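Local coordinates for protein probable porin (Pseudomonas aeruginosa, PDB 2Y0H) that probably forms an outer-membrane porin of the OprD family, a closed antiparallel beta-barrel whose central channel would let small solutes cross, at residues I110-P113 / F119-D122. Numbering follows the deposited sequence.
Sequences ILMP and FRDD
Arg120 meets both Met112 and Pro113, and its backbone supplies the hydrogen bond that joins 119-122 to 110-113. Arg120 N donates to Pro113 O at 2.9 Å with an almost straight N-H...O angle of 172°, although the modelled position of that oxygen is somewhat uncertain. The same carbonyl oxygen lies 3.8 Å from Phe119 CA.

The other part of the contact is between side chains: Pro113 CD lies 4.3 Å from Arg120 CB, and Arg120 and Met112 pass each other at a slant. Arg120 CG sits between its own backbone N and carbonyl carbon (chi1 84°), and further bends in the chain bring the guanidinium back beside Met112. There Arg120 NH1 approaches Met112 CB and Met112 SD, each at 3.7 Å, with the sulfur oblique to the guanidinium plane. The aliphatic part joins in through Arg120 CG, 3.9 Å from Met112 CB. Met112 lies alongside with CB, CG and SD facing Arg120 NH1, and its straight outer chain carries CE off. Pro127, further along the same loop, touches both side chains.

Charge is spread along 119-122. Arg120 NH2 and Asp122 OD2 form a long salt bridge of 4.0 Å, whereas Asp122 OD1 pairs with Arg13. Asp121 turns from 110-113 and binds Arg124, and its backbone pairs with Gln128.

Beyond barrel strand 104-108 the polypeptide turns a corner at Ile110. Strands 111-115 and 118-119 then form a small antiparallel hairpin, and the Arg120-Pro113 bond lies at its open end. The position between barrel strands 104-108 and 129-137, near the middle of the chain, is consistent with the inward-folded constriction loop known from OprD-type porins, which probably narrows the lumen here too.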
loop_
_atom_site.group_PDB
_atom_site.type_symbol
_atom_site.label_atom_id
_atom_site.label_comp_id
_atom_site.label_asym_id
_atom_site.label_seq_id
_atom_site.Cartn_x
_atom_site.Cartn_y
_atom_site.Cartn_z
ATOM N N ILE A 110 -18.140 -0.121 0.951
ATOM C CA ILE A 110 -16.875 -0.144 0.231
ATOM C C ILE A 110 -15.794 0.631 1.000
ATOM O O ILE A 110 -16.039 1.708 1.533
ATOM C CB ILE A 110 -17.029 0.371 -1.212
ATOM C CG1 ILE A 110 -15.891 -0.154 -2.088
ATOM C CG2 ILE A 110 -17.165 1.913 -1.254
ATOM C CD1 ILE A 110 -16.077 0.144 -3.560
ATOM N N LEU A 111 -14.602 0.056 1.074
ATOM C CA LEU A 111 -13.528 0.641 1.857
ATOM C C LEU A 111 -12.207 0.539 1.130
ATOM O O LEU A 111 -11.992 -0.378 0.327
ATOM C CB LEU A 111 -13.389 -0.109 3.178
ATOM C CG LEU A 111 -14.607 -0.150 4.091
ATOM C CD1 LEU A 111 -14.332 -1.101 5.260
ATOM C CD2 LEU A 111 -14.871 1.256 4.587
ATOM N N MET A 112 -11.323 1.481 1.429
ATOM C CA MET A 112 -9.928 1.403 1.016
ATOM C C MET A 112 -9.044 1.529 2.239
ATOM O O MET A 112 -8.520 2.598 2.507
ATOM C CB MET A 112 -9.597 2.523 0.032
ATOM C CG MET A 112 -10.271 2.356 -1.295
ATOM S SD MET A 112 -9.935 3.760 -2.351
ATOM C CE MET A 112 -11.348 3.705 -3.437
ATOM N N PRO A 113 -8.894 0.434 3.002
ATOM C CA PRO A 113 -8.041 0.444 4.196
ATOM C C PRO A 113 -6.582 0.704 3.838
ATOM O O PRO A 113 -6.097 0.194 2.831
ATOM C CB PRO A 113 -8.153 -0.993 4.739
ATOM C CG PRO A 113 -9.218 -1.655 3.956
ATOM C CD PRO A 113 -9.410 -0.908 2.685
ATOM N N PHE A 119 -3.188 -3.097 3.574
ATOM C CA PHE A 119 -2.888 -1.839 2.918
ATOM C C PHE A 119 -3.251 -1.997 1.446
ATOM O O PHE A 119 -2.505 -2.610 0.679
ATOM C CB PHE A 119 -1.409 -1.488 3.080
ATOM C CG PHE A 119 -1.117 -0.024 2.907
ATOM C CD1 PHE A 119 -1.040 0.533 1.643
ATOM C CD2 PHE A 119 -0.942 0.797 4.009
ATOM C CE1 PHE A 119 -0.784 1.887 1.478
ATOM C CE2 PHE A 119 -0.684 2.146 3.854
ATOM C CZ PHE A 119 -0.602 2.692 2.587
ATOM N N ARG A 120 -4.421 -1.473 1.079
ATOM C CA ARG A 120 -4.994 -1.709 -0.241
ATOM C C ARG A 120 -4.073 -1.180 -1.339
ATOM O O ARG A 120 -3.463 -0.123 -1.212
ATOM C CB ARG A 120 -6.409 -1.107 -0.352
ATOM C CG ARG A 120 -6.428 0.375 -0.710
ATOM C CD ARG A 120 -5.592 1.173 0.288
ATOM N NE ARG A 120 -4.820 2.256 -0.333
ATOM C CZ ARG A 120 -5.255 2.980 -1.355
ATOM N NH1 ARG A 120 -6.447 2.736 -1.870
ATOM N NH2 ARG A 120 -4.512 3.949 -1.855
ATOM N N ASP A 121 -3.949 -1.962 -2.400
ATOM C CA ASP A 121 -3.099 -1.629 -3.526
ATOM C C ASP A 121 -3.611 -0.409 -4.287
ATOM O O ASP A 121 -4.814 -0.286 -4.531
ATOM C CB ASP A 121 -3.037 -2.826 -4.473
ATOM C CG ASP A 121 -2.319 -2.506 -5.762
ATOM O OD1 ASP A 121 -1.267 -1.842 -5.708
ATOM O OD2 ASP A 121 -2.810 -2.926 -6.826
ATOM N N ASP A 122 -2.697 0.490 -4.657
ATOM C CA ASP A 122 -3.028 1.593 -5.564
ATOM C C ASP A 122 -1.872 1.991 -6.473
ATOM O O ASP A 122 -1.777 3.143 -6.881
ATOM C CB ASP A 122 -3.509 2.843 -4.814
ATOM C CG ASP A 122 -4.068 3.913 -5.771
ATOM O OD1 ASP A 122 -4.776 3.539 -6.731
ATOM O OD2 ASP A 122 -3.807 5.116 -5.564
#